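Local atomic coordinates of uncharacterized protein Rv2277c (Mycobacterium tuberculosis, PDB entry 5VUG), a protein that is of unknown function but contains a TIM-barrel glycerophosphodiester phosphodiesterase domain and probably hydrolyses phosphoric diesters. Residues A18-D22 against V270-L274; D40-V46 against M120-L126; V53-Y57 against I106-A112; V172-R176 against K200-E205; K245-V251 against L265-V270. All blocks are in the same frame, centred on the assembly; numbering follows the deposited sequence.

Contact 1: A18-D22 against V270-L274; sequences AGTRD and VDSPL
D22 and D271 carry most of this contact, in which the loop after strand 12-16 folds over the turn between strand 267-270 and helix 273-277, at the carboxyl end of the first and last strands of the TIM barrel. The CA-CB bond of D22 points toward the other segment, and with chi1 m (-65°) the carboxylate spans the start of the helix: S272 OG donates to D22 OD1 at 2.7 Å, and L274 N donates to D22 OD2 at 3.0 Å. S272, chi1 t, is the N-cap, its OG also bonding A275 N, and P273 suits the first helical turn because it needs no amide partner there. D271 offers its carbonyl to the loop, R21 N donating to D271 O at 2.9 Å; its side chain (chi1 m) turns to H16 and packs against T20, T20 CG2 to D271 CG being 3.4 Å. G19 CA lies 4.7 Å from D271 CA; at phi/psi 96/63, and with its CA only 3.6 Å from P273 CD, G19 leaves no room for a CB. T20-D22 have helical angles, and D22 N returns to G19 O at 3.0 Å. R21 packs CB to S272 CB at 4.0 Å while its guanidinium leads away. A carboxylate from a distant loop thus joins S272 in satisfying the amides of L274 and A275, and is well placed to balance the positive end of the helix dipole.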
# COMPACT_ATOMS: atom_id res chain seq x y z
N ALA A 18 7.57 25.07 -15.46
CA ALA A 18 8.42 26.25 -15.65
C ALA A 18 8.57 27.08 -14.39
O ALA A 18 9.01 28.23 -14.46
CB ALA A 18 7.99 27.11 -16.85
N GLY A 19 8.23 26.52 -13.22
CA GLY A 19 8.43 27.20 -11.96
C GLY A 19 7.20 27.92 -11.44
O GLY A 19 7.22 29.13 -11.24
N THR A 20 6.15 27.13 -11.17
CA THR A 20 4.80 27.63 -10.92
C THR A 20 4.71 28.61 -9.74
O THR A 20 3.82 29.46 -9.71
CB THR A 20 3.87 26.42 -10.76
OG1 THR A 20 2.53 26.84 -10.46
CG2 THR A 20 4.35 25.51 -9.67
N ARG A 21 5.60 28.49 -8.75
CA ARG A 21 5.55 29.40 -7.60
C ARG A 21 6.05 30.80 -7.95
O ARG A 21 5.54 31.79 -7.41
CB ARG A 21 6.36 28.81 -6.45
CG ARG A 21 6.50 29.71 -5.24
CD ARG A 21 5.18 29.97 -4.57
NE ARG A 21 5.35 30.21 -3.13
CZ ARG A 21 5.85 31.33 -2.60
NH1 ARG A 21 6.23 32.33 -3.39
NH2 ARG A 21 5.96 31.44 -1.29
N ASP A 22 7.02 30.90 -8.85
CA ASP A 22 7.71 32.16 -9.10
C ASP A 22 7.00 33.05 -10.12
O ASP A 22 7.02 34.28 -9.98
CB ASP A 22 9.13 31.89 -9.58
CG ASP A 22 10.00 31.21 -8.53
OD1 ASP A 22 9.65 31.23 -7.33
OD2 ASP A 22 11.06 30.67 -8.91
N VAL A 270 10.93 21.08 -8.87
CA VAL A 270 10.73 22.17 -7.91
C VAL A 270 9.76 23.23 -8.45
O VAL A 270 9.83 23.62 -9.62
CB VAL A 270 12.07 22.82 -7.48
CG1 VAL A 270 13.03 21.76 -6.93
CG2 VAL A 270 12.72 23.60 -8.64
N ASP A 271 8.87 23.71 -7.58
CA ASP A 271 7.96 24.79 -7.95
C ASP A 271 8.63 26.15 -7.96
O ASP A 271 8.13 27.07 -8.62
CB ASP A 271 6.76 24.85 -7.00
CG ASP A 271 5.79 23.70 -7.19
OD1 ASP A 271 6.08 22.78 -7.98
OD2 ASP A 271 4.71 23.72 -6.56
N SER A 272 9.73 26.32 -7.23
CA SER A 272 10.40 27.62 -7.15
C SER A 272 11.88 27.49 -7.49
O SER A 272 12.71 27.25 -6.61
CB SER A 272 10.24 28.24 -5.76
OG SER A 272 10.93 29.48 -5.69
N PRO A 273 12.23 27.66 -8.76
CA PRO A 273 13.65 27.78 -9.12
C PRO A 273 14.40 28.82 -8.30
O PRO A 273 15.58 28.62 -8.01
CB PRO A 273 13.59 28.14 -10.61
CG PRO A 273 12.35 27.42 -11.08
CD PRO A 273 11.36 27.58 -9.95
N LEU A 274 13.74 29.91 -7.91
CA LEU A 274 14.42 30.92 -7.11
C LEU A 274 14.80 30.38 -5.73
O LEU A 274 15.92 30.60 -5.26
CB LEU A 274 13.57 32.19 -7.01
CG LEU A 274 13.55 33.03 -8.29
CD1 LEU A 274 12.44 34.09 -8.25
CD2 LEU A 274 14.91 33.69 -8.51

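Contact 2: D40-V46 against M120-L126; sequences DGMWLTV and MTLFLDL
Strands 41-46 and 121-125 run parallel as neighbouring staves of the TIM barrel, their axes 4.6 Å apart at closest and crossing at -19°. Pairs in register are selenomethionine M42 with L122, W43 with F123, L44 with L124 and T45 with D125. Five main-chain hydrogen bonds set this register: M42 N to T121 O (2.9 Å), F123 N to M42 O (2.8 Å), L44 N to F123 O (2.8 Å), D125 N to L44 O (2.8 Å) and V46 N to D125 O (3.0 Å). Apolar packing covers both faces. M42, L44, L122 and L124 share one, with M42 CB 3.8 Å from L122 CD2 and L44 CB 4.2 Å from L124 CD2; helix 28-36 lies over M42 and L44. W43 (chi1 t, chi2 -71°) and F123 (chi1 m, chi2 -88°) share the other, W43 CE3 meeting F123 CB at 3.4 Å. Water completes the polar links: one molecule joins W43 NE1 (2.9 Å), T45 OG1 (2.8 Å) and D125 OD2 (2.7 Å), with D125 chi1 t. Large aromatic groups fill the barrel interior, while the indole nitrogen, hydroxyl and carboxylate make a small polar patch near bound glycerol, able to hold water.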
# COMPACT_ATOMS: atom_id res chain seq x y z
N ASP A 40 18.44 23.18 -14.49
CA ASP A 40 19.06 22.19 -15.36
C ASP A 40 18.06 21.46 -16.24
O ASP A 40 18.46 20.69 -17.13
CB ASP A 40 19.78 21.14 -14.50
CG ASP A 40 20.76 21.76 -13.53
OD1 ASP A 40 21.78 22.30 -13.99
OD2 ASP A 40 20.48 21.74 -12.31
N GLY A 41 16.77 21.65 -16.01
CA GLY A 41 15.76 21.00 -16.83
C GLY A 41 14.48 21.79 -16.72
O GLY A 41 14.29 22.55 -15.76
N MSE A 42 13.60 21.59 -17.70
CA MSE A 42 12.36 22.35 -17.84
C MSE A 42 11.19 21.37 -17.99
O MSE A 42 11.13 20.61 -18.96
CB MSE A 42 12.46 23.27 -19.06
CG MSE A 42 11.37 24.33 -19.17
SE MSE A 42 11.53 25.71 -17.79
CE MSE A 42 13.28 26.44 -18.23
N TRP A 43 10.27 21.37 -17.03
CA TRP A 43 9.11 20.48 -17.05
C TRP A 43 7.90 21.29 -17.49
O TRP A 43 7.53 22.27 -16.83
CB TRP A 43 8.89 19.91 -15.64
CG TRP A 43 7.70 18.99 -15.51
CD1 TRP A 43 6.36 19.33 -15.55
CD2 TRP A 43 7.73 17.57 -15.30
NE1 TRP A 43 5.58 18.21 -15.39
CE2 TRP A 43 6.39 17.12 -15.23
CE3 TRP A 43 8.77 16.64 -15.16
CZ2 TRP A 43 6.06 15.78 -15.04
CZ3 TRP A 43 8.44 15.30 -14.97
CH2 TRP A 43 7.09 14.88 -14.92
N LEU A 44 7.26 20.89 -18.58
CA LEU A 44 6.19 21.66 -19.19
C LEU A 44 4.98 20.76 -19.43
O LEU A 44 5.15 19.60 -19.81
CB LEU A 44 6.66 22.24 -20.53
CG LEU A 44 7.93 23.10 -20.50
CD1 LEU A 44 8.41 23.42 -21.91
CD2 LEU A 44 7.71 24.38 -19.68
N THR A 45 3.77 21.29 -19.25
CA THR A 45 2.56 20.50 -19.44
C THR A 45 1.97 20.85 -20.80
O THR A 45 1.77 22.03 -21.10
CB THR A 45 1.51 20.78 -18.36
OG1 THR A 45 2.13 21.04 -17.11
CG2 THR A 45 0.58 19.58 -18.24
N VAL A 46 1.67 19.83 -21.61
CA VAL A 46 1.34 20.02 -23.03
C VAL A 46 -0.07 19.51 -23.32
O VAL A 46 -0.43 18.39 -22.91
CB VAL A 46 2.38 19.36 -23.95
CG1 VAL A 46 2.15 19.81 -25.39
CG2 VAL A 46 3.80 19.69 -23.48
N MSE A 120 19.29 22.35 -22.81
CA MSE A 120 18.36 22.04 -21.73
C MSE A 120 17.37 20.92 -22.00
O MSE A 120 16.64 20.91 -23.00
CB MSE A 120 17.63 23.26 -21.21
CG MSE A 120 16.92 22.95 -19.88
SE MSE A 120 16.22 24.51 -19.30
CE MSE A 120 17.87 25.37 -18.80
N THR A 121 17.36 19.97 -21.07
CA THR A 121 16.46 18.84 -21.16
C THR A 121 15.05 19.32 -20.86
O THR A 121 14.82 20.05 -19.88
CB THR A 121 16.88 17.77 -20.16
OG1 THR A 121 18.26 17.42 -20.39
CG2 THR A 121 16.01 16.52 -20.32
N LEU A 122 14.11 18.92 -21.70
CA LEU A 122 12.69 19.23 -21.54
C LEU A 122 11.96 17.96 -21.13
O LEU A 122 12.13 16.91 -21.75
CB LEU A 122 12.11 19.73 -22.86
CG LEU A 122 12.89 20.84 -23.56
CD1 LEU A 122 12.21 21.24 -24.86
CD2 LEU A 122 13.05 22.04 -22.63
N PHE A 123 11.15 18.06 -20.09
CA PHE A 123 10.25 16.99 -19.69
C PHE A 123 8.85 17.46 -20.03
O PHE A 123 8.39 18.49 -19.53
CB PHE A 123 10.40 16.71 -18.19
CG PHE A 123 11.77 16.25 -17.82
CD1 PHE A 123 12.11 14.89 -17.87
CD2 PHE A 123 12.76 17.17 -17.50
CE1 PHE A 123 13.39 14.46 -17.55
CE2 PHE A 123 14.05 16.75 -17.18
CZ PHE A 123 14.37 15.39 -17.21
N LEU A 124 8.19 16.74 -20.94
CA LEU A 124 6.91 17.16 -21.49
C LEU A 124 5.84 16.23 -20.92
O LEU A 124 5.79 15.05 -21.28
CB LEU A 124 6.94 17.07 -23.01
CG LEU A 124 8.06 17.88 -23.67
CD1 LEU A 124 7.96 17.78 -25.20
CD2 LEU A 124 8.01 19.34 -23.22
N ASP A 125 5.00 16.77 -20.05
CA ASP A 125 3.96 16.01 -19.38
C ASP A 125 2.70 16.08 -20.23
O ASP A 125 2.11 17.15 -20.41
CB ASP A 125 3.71 16.56 -17.98
CG ASP A 125 2.66 15.77 -17.21
OD1 ASP A 125 2.38 14.60 -17.57
OD2 ASP A 125 2.09 16.32 -16.24
N LEU A 126 2.30 14.94 -20.78
CA LEU A 126 1.15 14.88 -21.68
C LEU A 126 -0.07 14.29 -20.99
O LEU A 126 0.02 13.24 -20.35
CB LEU A 126 1.50 14.04 -22.92
CG LEU A 126 2.16 14.71 -24.13
CD1 LEU A 126 3.44 15.46 -23.78
CD2 LEU A 126 2.42 13.68 -25.22
O HOH W 1 19.52 19.82 -19.12
O HOH W 2 2.71 18.81 -15.53

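Contact 3: V53-Y57 against I106-A112; sequences VPVLY and IPTLEQA
A capping box opens helix 109-114 where the chain before it docks on the short strand 54-56, which pairs antiparallel with barrel strand 41-48. T108 is the N-cap: with chi1 p its OG1 accepts from Q111 N at 2.9 Å, while T108 N donates back to Q111 OE1 at 2.9 Å. Threonine suits the place because its short hydroxyl reaches the third residue's amide. Across the segments V55 and T108 form a single backbone bridge, CA to CA 4.0 Å, flanked by L56 N to P107 O (3.0 Å) and L109 N to P54 O (2.9 Å). The second bond gives another amide of the first helical turn an acceptor, and a water joins P54 O (2.9 Å) to E110 N (3.0 Å). L56 (chi1 m, chi2 t) buries the most surface: its CD1 rests on A112 CB at 3.5 Å, small enough to let the strand close in, its CD2 lies 4.1 Å from L109 CD1, and its CB 3.9 Å from P107 CG. L44 and V46 extend this apolar cluster from strand 41-48. The result is a strand edge completing the N-terminal cap of a helix on the outer layer of a TIM barrel.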
# COMPACT_ATOMS: atom_id res chain seq x y z
N VAL A 53 -2.23 22.21 -32.83
CA VAL A 53 -0.97 22.82 -32.42
C VAL A 53 -0.77 22.56 -30.93
O VAL A 53 -1.59 22.99 -30.11
CB VAL A 53 -0.93 24.33 -32.72
CG1 VAL A 53 0.41 24.91 -32.27
CG2 VAL A 53 -1.17 24.58 -34.20
N PRO A 54 0.31 21.87 -30.53
CA PRO A 54 0.58 21.70 -29.10
C PRO A 54 0.83 23.05 -28.45
O PRO A 54 1.56 23.90 -28.99
CB PRO A 54 1.83 20.82 -29.07
CG PRO A 54 1.77 20.07 -30.39
CD PRO A 54 1.22 21.08 -31.37
N VAL A 55 0.21 23.25 -27.28
CA VAL A 55 0.36 24.45 -26.46
C VAL A 55 0.66 24.01 -25.03
O VAL A 55 0.49 22.84 -24.67
CB VAL A 55 -0.89 25.37 -26.50
CG1 VAL A 55 -1.18 25.85 -27.93
CG2 VAL A 55 -2.12 24.66 -25.91
N LEU A 56 1.12 24.94 -24.20
CA LEU A 56 1.42 24.64 -22.80
C LEU A 56 0.22 25.04 -21.95
O LEU A 56 -0.16 26.21 -21.92
CB LEU A 56 2.67 25.37 -22.31
CG LEU A 56 3.98 25.13 -23.06
CD1 LEU A 56 5.14 25.67 -22.23
CD2 LEU A 56 4.17 23.63 -23.38
N TYR A 57 -0.36 24.06 -21.25
CA TYR A 57 -1.48 24.31 -20.35
C TYR A 57 -1.70 23.05 -19.52
O TYR A 57 -1.72 21.94 -20.06
CB TYR A 57 -2.76 24.71 -21.10
CG TYR A 57 -3.78 25.28 -20.15
CD1 TYR A 57 -3.59 26.53 -19.56
CD2 TYR A 57 -4.91 24.55 -19.79
CE1 TYR A 57 -4.50 27.05 -18.66
CE2 TYR A 57 -5.83 25.07 -18.88
CZ TYR A 57 -5.61 26.32 -18.32
OH TYR A 57 -6.47 26.87 -17.40
N ILE A 106 -0.89 32.09 -23.25
CA ILE A 106 -0.60 30.68 -23.51
C ILE A 106 0.40 30.59 -24.66
O ILE A 106 0.11 31.10 -25.76
CB ILE A 106 -1.87 29.89 -23.86
CG1 ILE A 106 -2.84 29.84 -22.68
CG2 ILE A 106 -1.50 28.48 -24.36
CD1 ILE A 106 -4.17 29.18 -23.02
N PRO A 107 1.55 29.92 -24.48
CA PRO A 107 2.50 29.75 -25.58
C PRO A 107 2.33 28.42 -26.30
O PRO A 107 1.82 27.45 -25.73
CB PRO A 107 3.84 29.77 -24.85
CG PRO A 107 3.52 29.03 -23.52
CD PRO A 107 2.08 29.40 -23.20
N THR A 108 2.78 28.35 -27.55
CA THR A 108 2.85 27.05 -28.19
C THR A 108 4.05 26.28 -27.64
O THR A 108 5.00 26.87 -27.09
CB THR A 108 3.03 27.18 -29.70
OG1 THR A 108 4.27 27.86 -30.00
CG2 THR A 108 1.85 27.93 -30.34
N LEU A 109 4.00 24.95 -27.77
CA LEU A 109 5.17 24.14 -27.43
C LEU A 109 6.38 24.59 -28.23
O LEU A 109 7.50 24.66 -27.70
CB LEU A 109 4.87 22.66 -27.67
CG LEU A 109 6.07 21.71 -27.49
CD1 LEU A 109 6.59 21.72 -26.06
CD2 LEU A 109 5.65 20.31 -27.91
N GLU A 110 6.17 24.93 -29.50
CA GLU A 110 7.27 25.37 -30.36
C GLU A 110 7.91 26.65 -29.82
O GLU A 110 9.14 26.76 -29.78
CB GLU A 110 6.75 25.54 -31.79
CG GLU A 110 7.81 25.86 -32.83
CD GLU A 110 7.46 25.35 -34.23
OE1 GLU A 110 8.28 25.57 -35.14
OE2 GLU A 110 6.40 24.71 -34.42
N GLN A 111 7.09 27.61 -29.38
CA GLN A 111 7.63 28.82 -28.76
C GLN A 111 8.40 28.49 -27.50
O GLN A 111 9.46 29.07 -27.23
CB GLN A 111 6.50 29.80 -28.41
CG GLN A 111 5.96 30.61 -29.57
CD GLN A 111 4.70 31.39 -29.21
OE1 GLN A 111 3.81 30.88 -28.52
NE2 GLN A 111 4.63 32.63 -29.66
N ALA A 112 7.86 27.59 -26.67
CA ALA A 112 8.52 27.19 -25.44
C ALA A 112 9.88 26.56 -25.71
O ALA A 112 10.87 26.87 -25.03
CB ALA A 112 7.64 26.20 -24.69
O HOH W 3 3.74 23.91 -30.85

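Contact 4: V172-R176 against K200-E205; sequences VAESR and KWAGFE
This is a mostly buried, polar junction in which the loop leading from strand 171-172 into helix 176-189 meets strand 201-205, with one direct main-chain bond and several water bridges. End to end the segments run 38° apart. A173 CA faces W201 CA at 4.8 Å, and E174 N donates to W201 O at 2.8 Å. K200, its CA-CB bond toward the loop, extends an aliphatic chain past E174 N (CD at 3.9 Å) so that NZ reaches V172 O at 3.0 Å; a water links K200 NZ and V172 N, each at 2.9 Å. Another water accepts from W201 N at 2.9 Å and donates weakly to V172 O. In the TIM barrel these segments stand at the gap where the strands on the two sides lack a regular pairing, so lysine and solvent bridge what a continuous sheet would join directly. Further along, R176, extended (chi1, chi2 and chi3 all t), sends NH2 to E205 OE1 in a 2.8 Å salt bridge, and F204 CE1 lies over one guanidinium face, 3.5 Å from R176 NH2. E174 turns its carboxylate to T179 and R182. R176 NE also pairs with E214 of the second subunit.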
# COMPACT_ATOMS: atom_id res chain seq x y z
N VAL A 172 10.88 8.43 -24.21
CA VAL A 172 9.71 8.29 -23.35
C VAL A 172 10.12 7.81 -21.97
O VAL A 172 10.89 6.84 -21.83
CB VAL A 172 8.67 7.34 -23.98
CG1 VAL A 172 7.41 7.28 -23.14
CG2 VAL A 172 8.35 7.75 -25.44
N ALA A 173 9.62 8.48 -20.93
CA ALA A 173 9.85 8.03 -19.57
C ALA A 173 9.17 6.69 -19.32
O ALA A 173 8.19 6.32 -19.98
CB ALA A 173 9.33 9.05 -18.56
N GLU A 174 9.69 5.95 -18.35
CA GLU A 174 9.03 4.74 -17.88
C GLU A 174 7.59 5.07 -17.48
O GLU A 174 7.32 6.14 -16.92
CB GLU A 174 9.79 4.18 -16.68
CG GLU A 174 9.11 2.98 -16.08
CD GLU A 174 10.01 2.20 -15.16
OE1 GLU A 174 10.16 2.62 -13.99
OE2 GLU A 174 10.57 1.18 -15.63
N SER A 175 6.66 4.16 -17.76
CA SER A 175 5.28 4.39 -17.36
C SER A 175 5.17 4.47 -15.84
O SER A 175 5.91 3.82 -15.09
CB SER A 175 4.37 3.27 -17.87
OG SER A 175 4.56 2.09 -17.12
N ARG A 176 4.24 5.31 -15.37
CA ARG A 176 4.07 5.44 -13.93
C ARG A 176 3.65 4.12 -13.29
O ARG A 176 4.07 3.80 -12.18
CB ARG A 176 3.08 6.56 -13.61
CG ARG A 176 2.93 6.87 -12.12
CD ARG A 176 2.12 8.13 -11.93
NE ARG A 176 2.02 8.54 -10.53
CZ ARG A 176 2.60 9.63 -10.03
NH1 ARG A 176 3.34 10.42 -10.81
NH2 ARG A 176 2.44 9.93 -8.75
N LYS A 200 16.02 4.52 -19.07
CA LYS A 200 14.79 5.31 -18.97
C LYS A 200 14.81 6.24 -17.77
O LYS A 200 15.40 5.93 -16.73
CB LYS A 200 13.58 4.39 -18.83
CG LYS A 200 13.33 3.51 -20.02
CD LYS A 200 12.13 4.01 -20.75
CE LYS A 200 11.86 3.21 -22.00
NZ LYS A 200 11.17 4.07 -22.98
N TRP A 201 14.14 7.39 -17.93
CA TRP A 201 13.78 8.22 -16.79
C TRP A 201 12.58 7.63 -16.06
O TRP A 201 11.65 7.11 -16.68
CB TRP A 201 13.39 9.63 -17.26
CG TRP A 201 14.55 10.57 -17.40
CD1 TRP A 201 15.20 10.89 -18.56
CD2 TRP A 201 15.19 11.31 -16.36
NE1 TRP A 201 16.22 11.78 -18.29
CE2 TRP A 201 16.23 12.06 -16.95
CE3 TRP A 201 14.99 11.41 -14.97
CZ2 TRP A 201 17.06 12.90 -16.21
CZ3 TRP A 201 15.83 12.25 -14.24
CH2 TRP A 201 16.85 12.98 -14.86
N ALA A 202 12.60 7.74 -14.73
CA ALA A 202 11.45 7.42 -13.90
C ALA A 202 11.34 8.51 -12.84
O ALA A 202 12.34 9.12 -12.47
CB ALA A 202 11.62 6.07 -13.20
N GLY A 203 10.11 8.76 -12.37
CA GLY A 203 9.90 9.77 -11.35
C GLY A 203 8.76 9.41 -10.42
O GLY A 203 7.86 8.64 -10.77
N PHE A 204 8.81 9.97 -9.21
CA PHE A 204 7.72 9.79 -8.25
C PHE A 204 7.92 10.79 -7.13
O PHE A 204 9.05 11.20 -6.86
CB PHE A 204 7.70 8.37 -7.67
CG PHE A 204 6.32 7.89 -7.31
CD1 PHE A 204 5.47 7.42 -8.30
CD2 PHE A 204 5.89 7.90 -6.00
CE1 PHE A 204 4.20 6.97 -7.98
CE2 PHE A 204 4.61 7.45 -5.67
CZ PHE A 204 3.77 6.98 -6.66
N GLU A 205 6.81 11.17 -6.49
CA GLU A 205 6.84 12.07 -5.34
C GLU A 205 7.69 11.51 -4.21
O GLU A 205 7.74 10.29 -3.98
CB GLU A 205 5.42 12.27 -4.80
CG GLU A 205 4.54 13.25 -5.58
CD GLU A 205 3.99 12.71 -6.89
OE1 GLU A 205 4.20 11.52 -7.21
OE2 GLU A 205 3.33 13.49 -7.60
O HOH W 4 13.24 7.99 -20.61
O HOH W 5 12.53 6.04 -24.68
O HOH W 6 8.27 3.80 -21.29
O HOH W 7 8.13 6.97 -14.35
O HOH W 8 2.78 13.15 -9.99

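Contact 5: K245-V251 against L265-V270; sequences KVMGFAV and LDAVLV
A beta-alpha-beta unit of the TIM barrel brings these strands side by side: 245-249, helix 254-263, then 267-270, parallel, with axes 4.6 Å apart at closest and crossing at -28°. M247 pairs with A267 (CA-CA 4.5 Å) and G248 with V268 (4.8 Å). G248 N donates to A267 O at 3.0 Å and L269 N to G248 O at 2.9 Å, while V251 N reaches L269 O at 3.1 Å. The shape turns on small residues. G248 is a hollow filled by L265 (chi1 m, chi2 t), whose CD1 lies 3.7 Å from G248 N, where a CB would clash. L265 CD2 also touches V246 CG2 at 3.8 Å. V251 (chi1 t), its CA-CB bond toward segment 265-270, sets CG2 against V268 CB at 3.7 Å, on the side covered by helix 254-263. On the opposite face A267 is the low spot: selenomethionine M247, extended through chi2, lays its CG 3.8 Å from A267 CB and its SE 4.0 Å from L269 CB. L269 (chi1 t, chi2 p) has the most surface covered, its CD2 meeting F249 CD1 at 3.5 Å in the barrel interior, where F249 also meets W43 and Y154. A250, with left-handed angles (57/48), turns the chain after the strand. At the other end D266, chi1 m, turns so that OD2 accepts from V246 N at 2.9 Å.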
# COMPACT_ATOMS: atom_id res chain seq x y z
N LYS A 245 17.59 6.90 -14.94
CA LYS A 245 17.70 8.17 -14.23
C LYS A 245 16.41 8.38 -13.46
O LYS A 245 15.33 8.06 -13.96
CB LYS A 245 17.94 9.32 -15.23
CG LYS A 245 19.23 9.16 -16.03
CD LYS A 245 19.34 10.20 -17.12
CE LYS A 245 20.68 10.07 -17.87
NZ LYS A 245 20.89 11.15 -18.87
N VAL A 246 16.52 8.89 -12.23
CA VAL A 246 15.37 8.97 -11.33
C VAL A 246 15.17 10.41 -10.86
O VAL A 246 16.13 11.09 -10.48
CB VAL A 246 15.43 7.97 -10.16
CG1 VAL A 246 15.30 6.53 -10.68
CG2 VAL A 246 16.71 8.13 -9.35
N MSE A 247 13.92 10.85 -10.88
CA MSE A 247 13.55 12.19 -10.44
C MSE A 247 12.60 12.15 -9.26
O MSE A 247 11.62 11.37 -9.26
CB MSE A 247 12.90 12.97 -11.59
CG MSE A 247 12.55 14.43 -11.23
SE MSE A 247 11.71 15.38 -12.73
CE MSE A 247 12.96 14.91 -14.13
N GLY A 248 12.87 12.98 -8.25
CA GLY A 248 11.93 13.15 -7.16
C GLY A 248 10.92 14.23 -7.50
O GLY A 248 11.32 15.34 -7.85
N PHE A 249 9.63 13.92 -7.44
CA PHE A 249 8.60 14.92 -7.69
C PHE A 249 8.25 15.63 -6.38
O PHE A 249 8.46 15.12 -5.28
CB PHE A 249 7.32 14.27 -8.23
CG PHE A 249 7.47 13.58 -9.57
CD1 PHE A 249 8.51 13.90 -10.44
CD2 PHE A 249 6.53 12.65 -9.98
CE1 PHE A 249 8.62 13.28 -11.69
CE2 PHE A 249 6.63 12.02 -11.22
CZ PHE A 249 7.67 12.35 -12.07
N ALA A 250 7.68 16.83 -6.52
CA ALA A 250 7.15 17.59 -5.38
C ALA A 250 8.22 17.83 -4.30
O ALA A 250 8.00 17.59 -3.11
CB ALA A 250 5.89 16.94 -4.81
N VAL A 251 9.39 18.29 -4.74
CA VAL A 251 10.49 18.62 -3.84
C VAL A 251 10.31 20.08 -3.45
O VAL A 251 10.49 20.98 -4.28
CB VAL A 251 11.84 18.36 -4.51
CG1 VAL A 251 13.01 18.82 -3.62
CG2 VAL A 251 11.97 16.86 -4.89
N LEU A 265 19.38 11.09 -6.05
CA LEU A 265 18.45 11.28 -7.14
C LEU A 265 19.10 12.10 -8.25
O LEU A 265 19.83 13.06 -7.99
CB LEU A 265 17.19 12.01 -6.66
CG LEU A 265 16.31 11.31 -5.63
CD1 LEU A 265 15.04 12.12 -5.39
CD2 LEU A 265 15.97 9.89 -6.07
N ASP A 266 18.83 11.72 -9.50
CA ASP A 266 19.39 12.44 -10.63
C ASP A 266 18.81 13.84 -10.75
O ASP A 266 19.48 14.74 -11.28
CB ASP A 266 19.15 11.67 -11.92
CG ASP A 266 19.89 10.36 -11.95
OD1 ASP A 266 21.09 10.35 -12.30
OD2 ASP A 266 19.28 9.34 -11.58
N ALA A 267 17.57 14.03 -10.30
CA ALA A 267 16.88 15.29 -10.50
C ALA A 267 15.83 15.48 -9.42
O ALA A 267 15.33 14.51 -8.83
CB ALA A 267 16.18 15.30 -11.87
N VAL A 268 15.50 16.75 -9.16
CA VAL A 268 14.40 17.14 -8.29
C VAL A 268 13.50 18.12 -9.03
O VAL A 268 13.97 19.01 -9.74
CB VAL A 268 14.87 17.75 -6.95
CG1 VAL A 268 15.58 16.71 -6.11
CG2 VAL A 268 15.79 18.97 -7.18
N LEU A 269 12.19 17.95 -8.85
CA LEU A 269 11.18 18.75 -9.55
C LEU A 269 10.65 19.80 -8.58
O LEU A 269 10.01 19.46 -7.59
CB LEU A 269 10.06 17.83 -10.04
CG LEU A 269 9.00 18.38 -10.98
CD1 LEU A 269 9.62 19.04 -12.21
CD2 LEU A 269 8.07 17.24 -11.43
N VAL A 270 10.93 21.08 -8.87
CA VAL A 270 10.73 22.17 -7.91
C VAL A 270 9.76 23.23 -8.45
O VAL A 270 9.83 23.62 -9.62
CB VAL A 270 12.07 22.82 -7.48
CG1 VAL A 270 13.03 21.76 -6.93
CG2 VAL A 270 12.72 23.60 -8.64

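In the fold
Leaving strand 12-16, the chain enters loop 18-22, which waits for its partner until 270-274; contact 1 closes the longest loop and encloses all the others, joining the barrel's beginning to its end. Strand 41-46 closes with 120-126 in contact 2, inside which contact 3 (53-57 with 106-112) is nested; a probable hydrogen bond from Y57 N to T45 O, 2.9 Å, ties the two. Contacts 4 and 5 follow in series. They share the seam between strands 201-205 and 245-249, and contact 5 ends at V270, where contact 1 begins its second segment. Across the barrel interior W43 and F123 of contact 2 meet M247 of contact 5; none of the loops cross.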